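Uncharacterized protein MTH_862 (Methanothermobacter thermautotrophicus, PDB 2R47) is of unknown function and belongs to the archaeal DUF2124 family, with an alpha/beta fold that assembles as a pair of subunits. Local coordinates at residues G17-A22 / Q43-A48; D127-A132 / L138-V143. One frame throughout, in Å; residues are numbered along the deposited sequence.

Interaction 1 of 2, residues G17-A22 / Q43-A48; sequences GVFREA and QLFAYA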
loop_
_atom_site.group_PDB
_atom_site.type_symbol
_atom_site.label_atom_id
_atom_site.label_comp_id
_atom_site.label_asym_id
_atom_site.label_seq_id
_atom_site.Cartn_x
_atom_site.Cartn_y
_atom_site.Cartn_z
ATOM N N GLY A 17 -2.272 9.532 9.910
ATOM C CA GLY A 17 -2.878 10.451 10.891
ATOM C C GLY A 17 -3.778 11.535 10.327
ATOM O O GLY A 17 -4.881 11.787 10.863
ATOM N N VAL A 18 -3.344 12.184 9.246
ATOM C CA VAL A 18 -4.207 13.221 8.626
ATOM C C VAL A 18 -5.465 12.595 8.029
ATOM O O VAL A 18 -6.512 13.230 7.979
ATOM C CB VAL A 18 -3.478 14.111 7.598
ATOM C CG1 VAL A 18 -2.296 14.829 8.268
ATOM C CG2 VAL A 18 -3.015 13.295 6.365
ATOM N N PHE A 19 -5.372 11.343 7.582
ATOM C CA PHE A 19 -6.566 10.629 7.116
ATOM C C PHE A 19 -7.490 10.358 8.312
ATOM O O PHE A 19 -8.714 10.650 8.257
ATOM C CB PHE A 19 -6.198 9.307 6.380
ATOM C CG PHE A 19 -7.424 8.583 5.822
ATOM C CD1 PHE A 19 -8.114 9.106 4.725
ATOM C CD2 PHE A 19 -7.921 7.452 6.465
ATOM C CE1 PHE A 19 -9.289 8.467 4.239
ATOM C CE2 PHE A 19 -9.087 6.830 5.998
ATOM C CZ PHE A 19 -9.725 7.309 4.868
ATOM N N ARG A 20 -6.937 9.827 9.400
ATOM C CA ARG A 20 -7.757 9.580 10.588
ATOM C C ARG A 20 -8.494 10.831 11.034
ATOM O O ARG A 20 -9.648 10.748 11.400
ATOM C CB ARG A 20 -6.892 9.130 11.760
ATOM C CG ARG A 20 -6.385 7.725 11.593
ATOM C CD ARG A 20 -5.903 7.130 12.954
ATOM N NE ARG A 20 -4.955 6.064 12.644
ATOM C CZ ARG A 20 -3.638 6.216 12.554
ATOM N NH1 ARG A 20 -3.066 7.383 12.844
ATOM N NH2 ARG A 20 -2.875 5.162 12.210
ATOM N N GLU A 21 -7.812 11.973 10.978
ATOM C CA GLU A 21 -8.400 13.266 11.335
ATOM C C GLU A 21 -9.510 13.645 10.368
ATOM O O GLU A 21 -10.588 14.092 10.809
ATOM C CB GLU A 21 -7.313 14.338 11.280
ATOM C CG GLU A 21 -6.324 14.235 12.401
ATOM C CD GLU A 21 -5.165 15.208 12.234
ATOM O OE1 GLU A 21 -5.042 15.907 11.192
ATOM O OE2 GLU A 21 -4.352 15.265 13.170
ATOM N N ALA A 22 -9.246 13.479 9.066
ATOM C CA ALA A 22 -10.211 13.810 8.016
ATOM C C ALA A 22 -11.526 13.015 8.183
ATOM O O ALA A 22 -12.587 13.561 7.973
ATOM C CB ALA A 22 -9.596 13.612 6.610
ATOM N N GLN A 43 -6.435 -0.753 1.428
ATOM C CA GLN A 43 -6.219 -1.649 2.595
ATOM C C GLN A 43 -5.407 -0.942 3.676
ATOM O O GLN A 43 -5.670 -1.099 4.878
ATOM C CB GLN A 43 -5.509 -2.948 2.144
ATOM C CG GLN A 43 -6.520 -3.801 1.359
ATOM C CD GLN A 43 -5.900 -4.902 0.497
ATOM O OE1 GLN A 43 -5.159 -4.663 -0.426
ATOM N NE2 GLN A 43 -6.303 -6.104 0.759
ATOM N N LEU A 44 -4.444 -0.140 3.251
ATOM C CA LEU A 44 -3.578 0.593 4.187
ATOM C C LEU A 44 -4.369 1.602 4.983
ATOM O O LEU A 44 -4.272 1.671 6.225
ATOM C CB LEU A 44 -2.418 1.283 3.452
ATOM C CG LEU A 44 -1.500 2.111 4.378
ATOM C CD1 LEU A 44 -0.787 1.211 5.403
ATOM C CD2 LEU A 44 -0.520 2.888 3.552
ATOM N N PHE A 45 -5.175 2.387 4.292
ATOM C CA PHE A 45 -5.915 3.442 4.997
ATOM C C PHE A 45 -7.112 2.906 5.785
ATOM O O PHE A 45 -7.445 3.438 6.859
ATOM C CB PHE A 45 -6.264 4.592 4.035
ATOM C CG PHE A 45 -5.058 5.433 3.717
ATOM C CD1 PHE A 45 -4.730 6.513 4.535
ATOM C CD2 PHE A 45 -4.169 5.069 2.704
ATOM C CE1 PHE A 45 -3.590 7.302 4.278
ATOM C CE2 PHE A 45 -3.018 5.818 2.463
ATOM C CZ PHE A 45 -2.714 6.933 3.272
ATOM N N ALA A 46 -7.740 1.850 5.281
ATOM C CA ALA A 46 -8.743 1.095 6.072
ATOM C C ALA A 46 -8.179 0.562 7.377
ATOM O O ALA A 46 -8.822 0.676 8.445
ATOM C CB ALA A 46 -9.334 -0.064 5.238
ATOM N N TYR A 47 -6.977 -0.002 7.328
ATOM C CA TYR A 47 -6.267 -0.405 8.526
ATOM C C TYR A 47 -6.139 0.737 9.531
ATOM O O TYR A 47 -6.336 0.530 10.718
ATOM C CB TYR A 47 -4.848 -0.964 8.231
ATOM C CG TYR A 47 -4.265 -1.635 9.487
ATOM C CD1 TYR A 47 -4.801 -2.844 9.955
ATOM C CD2 TYR A 47 -3.220 -1.036 10.215
ATOM C CE1 TYR A 47 -4.298 -3.472 11.104
ATOM C CE2 TYR A 47 -2.690 -1.669 11.386
ATOM C CZ TYR A 47 -3.264 -2.871 11.817
ATOM O OH TYR A 47 -2.803 -3.525 12.981
ATOM N N ALA A 48 -5.801 1.927 9.070
ATOM C CA ALA A 48 -5.637 3.080 9.954
ATOM C C ALA A 48 -6.944 3.468 10.632
ATOM O O ALA A 48 -6.936 4.122 11.678
ATOM C CB ALA A 48 -5.072 4.279 9.134
#

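Interaction 2 of 2, residues D127-A132 / L138-V143; sequences DMFARA and LDFDCV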
loop_
_atom_site.group_PDB
_atom_site.type_symbol
_atom_site.label_atom_id
_atom_site.label_comp_id
_atom_site.label_asym_id
_atom_site.label_seq_id
_atom_site.Cartn_x
_atom_site.Cartn_y
_atom_site.Cartn_z
ATOM N N ASP A 127 -0.000 14.304 -7.015
ATOM C CA ASP A 127 -0.983 15.328 -7.421
ATOM C C ASP A 127 -1.909 14.848 -8.544
ATOM O O ASP A 127 -2.328 15.637 -9.399
ATOM C CB ASP A 127 -0.271 16.610 -7.832
ATOM C CG ASP A 127 -1.027 17.868 -7.440
ATOM O OD1 ASP A 127 -2.036 17.804 -6.675
ATOM O OD2 ASP A 127 -0.576 18.943 -7.915
ATOM N N MET A 128 -2.215 13.560 -8.546
ATOM C CA MET A 128 -2.906 12.958 -9.680
ATOM C C MET A 128 -4.229 13.641 -9.955
ATOM O O MET A 128 -4.560 13.892 -11.122
ATOM C CB MET A 128 -3.145 11.455 -9.417
ATOM C CG MET A 128 -3.391 10.626 -10.660
ATOM S SD MET A 128 -1.930 10.495 -11.734
ATOM C CE MET A 128 -0.725 9.793 -10.586
ATOM N N PHE A 129 -5.031 13.896 -8.925
ATOM C CA PHE A 129 -6.343 14.456 -9.200
ATOM C C PHE A 129 -6.300 15.873 -9.797
ATOM O O PHE A 129 -7.047 16.185 -10.735
ATOM C CB PHE A 129 -7.215 14.458 -7.966
ATOM C CG PHE A 129 -7.689 13.095 -7.570
ATOM C CD1 PHE A 129 -8.331 12.295 -8.494
ATOM C CD2 PHE A 129 -7.510 12.640 -6.278
ATOM C CE1 PHE A 129 -8.820 10.998 -8.117
ATOM C CE2 PHE A 129 -7.984 11.369 -5.894
ATOM C CZ PHE A 129 -8.613 10.565 -6.831
ATOM N N ALA A 130 -5.497 16.745 -9.206
ATOM C CA ALA A 130 -5.328 18.106 -9.741
ATOM C C ALA A 130 -4.881 18.043 -11.226
ATOM O O ALA A 130 -5.413 18.750 -12.097
ATOM C CB ALA A 130 -4.287 18.828 -8.938
ATOM N N ARG A 131 -3.906 17.188 -11.480
ATOM C CA ARG A 131 -3.300 17.063 -12.826
ATOM C C ARG A 131 -4.297 16.579 -13.881
ATOM O O ARG A 131 -4.258 17.001 -15.036
ATOM C CB ARG A 131 -2.047 16.196 -12.754
ATOM C CG ARG A 131 -0.954 16.879 -11.929
ATOM C CD ARG A 131 0.176 15.955 -11.591
ATOM N NE ARG A 131 0.771 15.355 -12.774
ATOM C CZ ARG A 131 1.216 14.105 -12.828
ATOM N NH1 ARG A 131 1.100 13.304 -11.752
ATOM N NH2 ARG A 131 1.739 13.656 -13.969
ATOM N N ALA A 132 -5.243 15.741 -13.458
ATOM C CA ALA A 132 -6.257 15.206 -14.346
ATOM C C ALA A 132 -7.416 16.195 -14.628
ATOM O O ALA A 132 -8.296 15.938 -15.456
ATOM C CB ALA A 132 -6.788 13.902 -13.746
ATOM N N LEU A 138 -15.052 17.651 -10.261
ATOM C CA LEU A 138 -15.710 17.071 -9.049
ATOM C C LEU A 138 -15.669 18.073 -7.889
ATOM O O LEU A 138 -14.816 18.924 -7.858
ATOM C CB LEU A 138 -15.000 15.792 -8.595
ATOM C CG LEU A 138 -14.919 14.602 -9.537
ATOM C CD1 LEU A 138 -14.187 13.415 -8.922
ATOM C CD2 LEU A 138 -16.338 14.195 -9.960
ATOM N N ASP A 139 -16.578 17.969 -6.932
ATOM C CA ASP A 139 -16.573 18.846 -5.767
ATOM C C ASP A 139 -15.986 18.066 -4.574
ATOM O O ASP A 139 -16.749 17.514 -3.748
ATOM C CB ASP A 139 -18.007 19.312 -5.473
ATOM C CG ASP A 139 -18.106 20.210 -4.243
ATOM O OD1 ASP A 139 -17.116 20.840 -3.864
ATOM O OD2 ASP A 139 -19.199 20.290 -3.649
ATOM N N PHE A 140 -14.659 17.965 -4.511
ATOM C CA PHE A 140 -14.020 17.293 -3.354
ATOM C C PHE A 140 -14.189 18.122 -2.073
ATOM O O PHE A 140 -13.964 19.348 -2.088
ATOM C CB PHE A 140 -12.512 17.085 -3.592
ATOM C CG PHE A 140 -12.191 15.984 -4.523
ATOM C CD1 PHE A 140 -12.314 14.654 -4.123
ATOM C CD2 PHE A 140 -11.653 16.273 -5.792
ATOM C CE1 PHE A 140 -11.961 13.591 -5.004
ATOM C CE2 PHE A 140 -11.297 15.247 -6.667
ATOM C CZ PHE A 140 -11.454 13.895 -6.279
ATOM N N ASP A 141 -14.540 17.453 -0.969
ATOM C CA ASP A 141 -14.467 18.101 0.330
ATOM C C ASP A 141 -13.067 18.124 0.912
ATOM O O ASP A 141 -12.695 19.058 1.606
ATOM C CB ASP A 141 -15.448 17.461 1.325
ATOM C CG ASP A 141 -16.890 17.614 0.872
ATOM O OD1 ASP A 141 -17.371 18.760 0.791
ATOM O OD2 ASP A 141 -17.530 16.601 0.552
ATOM N N CYS A 142 -12.262 17.091 0.629
ATOM C CA CYS A 142 -10.915 17.053 1.190
ATOM C C CYS A 142 -10.086 16.175 0.262
ATOM O O CYS A 142 -10.582 15.148 -0.186
ATOM C CB CYS A 142 -10.919 16.448 2.636
ATOM S SG CYS A 142 -9.270 16.065 3.366
ATOM N N VAL A 143 -8.834 16.549 -0.002
ATOM C CA VAL A 143 -7.954 15.687 -0.780
ATOM C C VAL A 143 -6.677 15.550 0.043
ATOM O O VAL A 143 -6.201 16.530 0.592
ATOM C CB VAL A 143 -7.622 16.274 -2.226
ATOM C CG1 VAL A 143 -6.407 15.521 -2.867
ATOM C CG2 VAL A 143 -8.870 16.145 -3.133
#

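Interaction 1 of 2, residues G17-A22 / Q43-A48
Phe19 and Phe45 join helix 11-22 to helix 40-48, two helices packed against a mixed sheet in an alpha/beta fold. Helix 40-48 is the helix of a beta-alpha-beta crossover between the parallel strands 28-33 and 53-58. A chi1 of -177° swings Phe19 CG beside its own carbonyl carbon and carries the ring across to Phe45. Phe19 CB lies 3.7 Å from Phe45 CD1. Phe19 CG is nearer, 3.6 Å from the same Phe45 CD1. Further out, Phe19 CD2 remains beside Phe45 CD1, and Phe19 CE2 comes within 3.9 Å of the Phe45 backbone O. Phe45 CB sits over one face of the Phe19 ring, toward the rim. The pair is edge-to-face: the edge of Phe45 points at the face of Phe19, with planes at 76° and ring centroids 5.4 Å apart. Both rings are buried, and Met121 and Ile144 also touch Phe19. Cutting the Phe19 ring back to an alanine is likely to leave the edge of Phe45 without its aromatic partner and open a gap toward Met121 and Ile144. Arg20 forms the exposed margin. Its extended chain runs past Ala48, and the end of the guanidinium passes near the Ala48 methyl, with Arg20 NH2 3.9 Å from Ala48 CB. The contact ends in one bent hydrogen bond, near the guanidinium plane: Arg20 NE to the backbone O of Ala48, 2.9 Å, with 143° at the hydrogen.

Interaction 2 of 2, residues D127-A132 / L138-V143
Phe129 and Phe140 carry this small buried contact. Phe140 comes in with its far end, and CZ sits over the centre of the Phe129 ring, 4.0 Å above the plane. The same CZ is 4.1 Å from Phe129 CG and equally far from CD1 and CD2. The planes are inclined at 45° with centroids 5.1 Å apart, so the pair is oblique. The two side chains cross at about a right angle. Phe129 CG stands anti to its carbonyl carbon (chi1 -72°), which swings the ring over to Phe140. Within 138-143, Val143 CG2 presses on one face of the Phe140 ring, 3.6 Å above it. Tyr135, Leu90 and the ring of Trp134 add to the packing round Phe129. This is the tight part. The rest is looser: no hydrogen bond joins the two segments, and Val143 only approaches Phe129. Arg131 and Asp139 lie on the solvent side, well away from the other segment. Val143 also pairs in antiparallel fashion with a strand of the second subunit, so the sheet runs on across the interface. The segments flank helix 134-137 along the chain, in the connection between the parallel strands 118-125 and 142-154, a beta-alpha-beta crossover of an alpha/beta fold.

How the interactions relate
Interactions 1 and 2 lie about 18 Å apart, centre to centre, and pack on opposite faces of the same sheet. Strand 118-125 shows the split: Met121, Leu123 and Tyr125 meet the helices of interaction 1, while Leu120 and Cys124 meet the phenylalanines of interaction 2. Strand 142-154 is likewise shared, with Ile144 turned to helix 11-22 and Val143 to interaction 2. Segments 17-22 and 138-143 touch where Ala22 CB packs 4.1 Å from Cys142 SG. Along the chain, interaction 1 is complete before interaction 2 begins. Both reach the second subunit. The function of the protein is unknown, so neither contact is tied here to an active site.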